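Long-range contacts in angiotensin-converting enzyme (Anopheles gambiae, PDB 6S1Y), which probably cleaves peptides as a zinc-dependent peptidase of the angiotensin-converting enzyme family, and binds a gamma-polyglutamic acid fragment in its active-site pocket: residues Leu391-Ser396 with Ile503-His508; Ala510-Ala515 with Asn528-Tyr533. One frame throughout, in Å; residues are numbered along the deposited sequence. Where two conformers were deposited one is given.

Contact 1 of 2, residues Leu391-Ser396 with Ile503-His508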
# COMPACT_ATOMS: atom_id res chain seq x y z
N LEU A 391 6.24 -6.30 -10.87
CA LEU A 391 6.24 -5.84 -12.25
C LEU A 391 6.79 -4.42 -12.33
O LEU A 391 7.59 -4.11 -13.23
CB LEU A 391 4.84 -5.89 -12.87
CG LEU A 391 4.12 -7.23 -13.00
CD1 LEU A 391 3.18 -7.23 -14.21
CD2 LEU A 391 5.09 -8.36 -13.08
N SER A 392 6.37 -3.54 -11.41
CA SER A 392 6.82 -2.15 -11.48
C SER A 392 8.33 -2.06 -11.36
O SER A 392 8.94 -1.14 -11.94
CB SER A 392 6.16 -1.32 -10.38
OG SER A 392 4.80 -1.10 -10.67
N LEU A 393 8.96 -2.97 -10.61
CA LEU A 393 10.43 -2.98 -10.56
C LEU A 393 11.04 -3.21 -11.94
O LEU A 393 12.04 -2.57 -12.29
CB LEU A 393 10.93 -4.05 -9.57
CG LEU A 393 10.80 -3.67 -8.09
CD1 LEU A 393 11.17 -4.82 -7.17
CD2 LEU A 393 11.68 -2.49 -7.76
N SER A 394 10.47 -4.11 -12.75
CA SER A 394 10.98 -4.31 -14.10
C SER A 394 10.65 -3.11 -14.99
O SER A 394 11.51 -2.63 -15.74
CB SER A 394 10.41 -5.59 -14.73
OG SER A 394 10.99 -6.77 -14.19
N VAL A 395 9.41 -2.61 -14.90
CA VAL A 395 8.98 -1.51 -15.74
C VAL A 395 9.82 -0.28 -15.52
O VAL A 395 9.96 0.56 -16.41
CB VAL A 395 7.49 -1.19 -15.48
CG1 VAL A 395 7.15 0.11 -16.17
CG2 VAL A 395 6.59 -2.28 -15.99
N SER A 396 10.38 -0.13 -14.31
CA SER A 396 11.10 1.09 -13.99
C SER A 396 12.49 1.14 -14.61
O SER A 396 13.05 2.22 -14.73
CB SER A 396 11.18 1.26 -12.47
OG SER A 396 12.07 0.31 -11.90
N ILE A 503 9.46 -8.15 0.77
CA ILE A 503 9.46 -9.41 0.04
C ILE A 503 9.42 -9.19 -1.46
O ILE A 503 9.87 -10.05 -2.22
CB ILE A 503 8.28 -10.34 0.44
CG1 ILE A 503 6.94 -9.77 -0.02
CG2 ILE A 503 8.29 -10.56 1.93
CD1 ILE A 503 5.77 -10.59 0.45
N GLN A 504 8.88 -8.06 -1.92
CA GLN A 504 8.85 -7.87 -3.36
C GLN A 504 10.25 -7.93 -3.96
O GLN A 504 10.40 -8.27 -5.14
CB GLN A 504 8.15 -6.56 -3.74
CG GLN A 504 8.94 -5.28 -3.48
CD GLN A 504 8.11 -4.02 -3.80
OE1 GLN A 504 8.48 -3.23 -4.66
NE2 GLN A 504 6.99 -3.85 -3.12
N PHE A 505 11.29 -7.59 -3.18
CA PHE A 505 12.63 -7.70 -3.75
C PHE A 505 13.12 -9.14 -3.73
O PHE A 505 13.93 -9.53 -4.58
CB PHE A 505 13.60 -6.76 -3.00
CG PHE A 505 13.30 -5.29 -3.23
CD1 PHE A 505 12.40 -4.61 -2.41
CD2 PHE A 505 13.88 -4.61 -4.28
CE1 PHE A 505 12.11 -3.26 -2.65
CE2 PHE A 505 13.58 -3.27 -4.52
CZ PHE A 505 12.70 -2.61 -3.71
N GLN A 506 12.63 -9.95 -2.78
CA GLN A 506 12.88 -11.39 -2.84
C GLN A 506 12.21 -12.01 -4.07
O GLN A 506 12.82 -12.80 -4.78
CB GLN A 506 12.38 -12.04 -1.55
CG GLN A 506 13.10 -11.53 -0.31
CD GLN A 506 12.63 -12.18 0.95
OE1 GLN A 506 11.89 -11.57 1.75
NE2 GLN A 506 13.06 -13.41 1.18
N PHE A 507 10.95 -11.63 -4.34
CA PHE A 507 10.24 -12.12 -5.52
C PHE A 507 10.94 -11.65 -6.80
O PHE A 507 11.15 -12.43 -7.73
CB PHE A 507 8.79 -11.62 -5.50
CG PHE A 507 7.95 -12.16 -4.36
CD1 PHE A 507 8.34 -13.27 -3.64
CD2 PHE A 507 6.74 -11.57 -4.05
CE1 PHE A 507 7.53 -13.78 -2.63
CE2 PHE A 507 5.93 -12.06 -3.03
CZ PHE A 507 6.33 -13.16 -2.32
N HIS A 508 11.29 -10.36 -6.86
CA HIS A 508 11.97 -9.81 -8.03
C HIS A 508 13.28 -10.55 -8.30
O HIS A 508 13.61 -10.84 -9.46
CB HIS A 508 12.23 -8.32 -7.82
CG HIS A 508 12.98 -7.64 -8.93
ND1 HIS A 508 12.45 -7.47 -10.18
CD2 HIS A 508 14.19 -7.04 -8.94
CE1 HIS A 508 13.31 -6.80 -10.93
NE2 HIS A 508 14.38 -6.53 -10.20
O HOH W 1 10.34 -7.62 -11.73
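Leu393 reaches across from the helix of Leu391-Ser396 and wedges between Gln504, Phe505 and His508. This is the tight part of the contact. The leucine CG lies anti to the carbonyl carbon (chi1 -77°), and the two methyls divide the work beyond it. CD1 sits 3.7 Å from His508 CB. It also lies over one face of the Phe505 ring, toward the rim, in a CH-pi contact 4.2 Å from the centroid. CD2 meets the CE2 corner of the same ring at 3.8 Å. Leu393 CB packs over a face of the imidazole, 4.0 Å from its centroid. Gln504 OE1 approaches Leu393 CD1, while its NE2 is bound by Asp389.

The other side is looser, and a water bridges it; both residues there are buried. Ser394 OG and His508 CE1 are 4.0 Å apart, and the water links the two side chains. It lies 2.7 Å from Ser394 OG and 2.6 Å from His508 ND1, at the edge of the ring and in its plane. The backbone O of Leu527 pairs with His508 NE2, so both ring nitrogens have polar partners and the ring's rotation is probably fixed. Ser394 OG also bonds to the backbone N of Ile532.

The short helix axes cross at -66° and stay 10.3 Å apart, a separation bridged mainly by the Leu393 side chain. Helix 381-395 also carries the zinc ligand Glu385. The contact is thus buried helix-helix packing near the zinc site, within the largely helical fold of the angiotensin-converting enzyme family.

Contact 2 of 2, residues Ala510-Ala515 with Asn528-Tyr533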
# COMPACT_ATOMS: atom_id res chain seq x y z
N ALA A 510 14.13 -13.63 -7.48
CA ALA A 510 13.84 -14.96 -7.98
C ALA A 510 13.35 -14.92 -9.42
O ALA A 510 13.74 -15.77 -10.24
CB ALA A 510 12.80 -15.63 -7.08
N ALA A 511 12.53 -13.94 -9.77
CA ALA A 511 12.01 -13.90 -11.13
C ALA A 511 13.09 -13.51 -12.13
O ALA A 511 13.10 -14.02 -13.26
CB ALA A 511 10.83 -12.94 -11.23
N CYS A 512 13.98 -12.58 -11.75
CA CYS A 512 15.09 -12.23 -12.62
C CYS A 512 16.02 -13.42 -12.82
O CYS A 512 16.49 -13.67 -13.93
CB CYS A 512 15.84 -11.03 -12.04
SG CYS A 512 14.81 -9.54 -11.87
N ALA A 513 16.30 -14.16 -11.75
CA ALA A 513 17.10 -15.38 -11.88
C ALA A 513 16.50 -16.32 -12.93
O ALA A 513 17.18 -16.73 -13.88
CB ALA A 513 17.18 -16.07 -10.52
N LEU A 514 15.20 -16.64 -12.78
CA LEU A 514 14.51 -17.49 -13.74
C LEU A 514 14.53 -16.93 -15.15
O LEU A 514 14.53 -17.71 -16.12
CB LEU A 514 13.06 -17.69 -13.30
CG LEU A 514 12.86 -18.48 -12.01
CD1 LEU A 514 11.43 -18.32 -11.52
CD2 LEU A 514 13.18 -19.95 -12.19
N ALA A 515 14.51 -15.61 -15.31
CA ALA A 515 14.57 -15.03 -16.65
C ALA A 515 15.98 -14.90 -17.20
O ALA A 515 16.16 -14.34 -18.28
CB ALA A 515 13.91 -13.64 -16.66
N ASN A 528 19.19 -4.21 -10.42
CA ASN A 528 18.77 -2.87 -10.79
C ASN A 528 18.50 -2.70 -12.27
O ASN A 528 17.84 -1.72 -12.65
CB ASN A 528 19.84 -1.85 -10.37
CG ASN A 528 20.16 -1.95 -8.90
OD1 ASN A 528 20.94 -2.80 -8.48
ND2 ASN A 528 19.53 -1.10 -8.11
N ASN A 529 18.97 -3.61 -13.13
CA ASN A 529 18.74 -3.50 -14.56
C ASN A 529 17.99 -4.70 -15.14
O ASN A 529 17.95 -4.87 -16.36
CB ASN A 529 20.06 -3.29 -15.31
CG ASN A 529 21.03 -4.46 -15.18
OD1 ASN A 529 20.67 -5.54 -14.68
ND2 ASN A 529 22.27 -4.26 -15.62
N CYS A 530 17.38 -5.53 -14.29
CA CYS A 530 16.66 -6.72 -14.75
C CYS A 530 15.26 -6.37 -15.24
O CYS A 530 14.52 -5.65 -14.57
CB CYS A 530 16.53 -7.74 -13.62
SG CYS A 530 14.90 -8.64 -13.69
N ASP A 531 14.89 -6.91 -16.41
CA ASP A 531 13.54 -6.81 -16.95
C ASP A 531 13.00 -8.21 -17.21
O ASP A 531 13.56 -8.95 -18.04
CB ASP A 531 13.53 -5.98 -18.23
CG ASP A 531 12.13 -5.73 -18.76
OD1 ASP A 531 11.18 -6.04 -18.03
OD2 ASP A 531 11.97 -5.21 -19.89
N ILE A 532 11.93 -8.60 -16.52
CA ILE A 532 11.36 -9.93 -16.71
C ILE A 532 10.25 -9.93 -17.75
O ILE A 532 9.50 -10.90 -17.88
CB ILE A 532 10.83 -10.52 -15.39
CG1 ILE A 532 9.57 -9.78 -14.92
CG2 ILE A 532 11.90 -10.51 -14.33
CD1 ILE A 532 8.91 -10.45 -13.74
N TYR A 533 10.11 -8.83 -18.48
CA TYR A 533 9.17 -8.77 -19.60
C TYR A 533 9.43 -9.90 -20.59
O TYR A 533 10.55 -10.07 -21.08
CB TYR A 533 9.30 -7.40 -20.28
CG TYR A 533 8.31 -7.12 -21.40
CD1 TYR A 533 6.94 -7.14 -21.18
CD2 TYR A 533 8.76 -6.80 -22.68
CE1 TYR A 533 6.03 -6.87 -22.22
CE2 TYR A 533 7.87 -6.52 -23.73
CZ TYR A 533 6.51 -6.55 -23.49
OH TYR A 533 5.64 -6.27 -24.53
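Cys512 and Cys530 are joined by a disulfide that ties the last turn of helix 495-514 to the loop after it. The SG atoms are 2.0 Å apart, and the bridge is twisted to a chi3 of -81°, close to the relaxed right angle. On the Cys530 side the bridge is less regular, with chi1 at 144°, away from a staggered position.

Ile532 packs next to the bridge. Its CG1 stands between the backbone N and the carbonyl carbon (chi1 70°), which leaves CG2 beside the N. The CG2 branch touches Cys512 SG and Ala511 O, each at 3.9 Å, and comes within 4.4 Å of Ala515 CB. The CD1 end reaches Ala511 CB at 4.0 Å.

Asp531 points the other way. Its OD1 accepts from Tyr533 N at 3.0 Å, the donor standing above the carboxylate plane, and its OD2 forms a salt bridge with Lys403. Phe296 of helix 286-299 touches Asp531 and Ile532. Disulfide and isoleucine together close the 12-residue link between the segments back onto the C-terminal end of the helix, and an Asx turn at Asp531 shapes the returning chain.

In the fold
Both contacts use helix 495-514, contact 1 through residues 503-508 and contact 2 through its C-terminal end. Their centres are about 8 Å apart. Contact 1 comes first along the chain; contact 2 begins two residues after it ends. They meet directly: His508 CE1 packs 3.7 Å from Cys530 SG, and Ser394 CB lies 3.4 Å from Asp531 OD1. The loop 528-533 is therefore packed against helix 381-395 as well as tied to helix 495-514. In contact 1 the Gln504 side chain is about 10 Å from the zinc. The contact centres lie about 15 Å and 23 Å from the centre of the chain, so the pair continues the packing from near the active site toward the periphery.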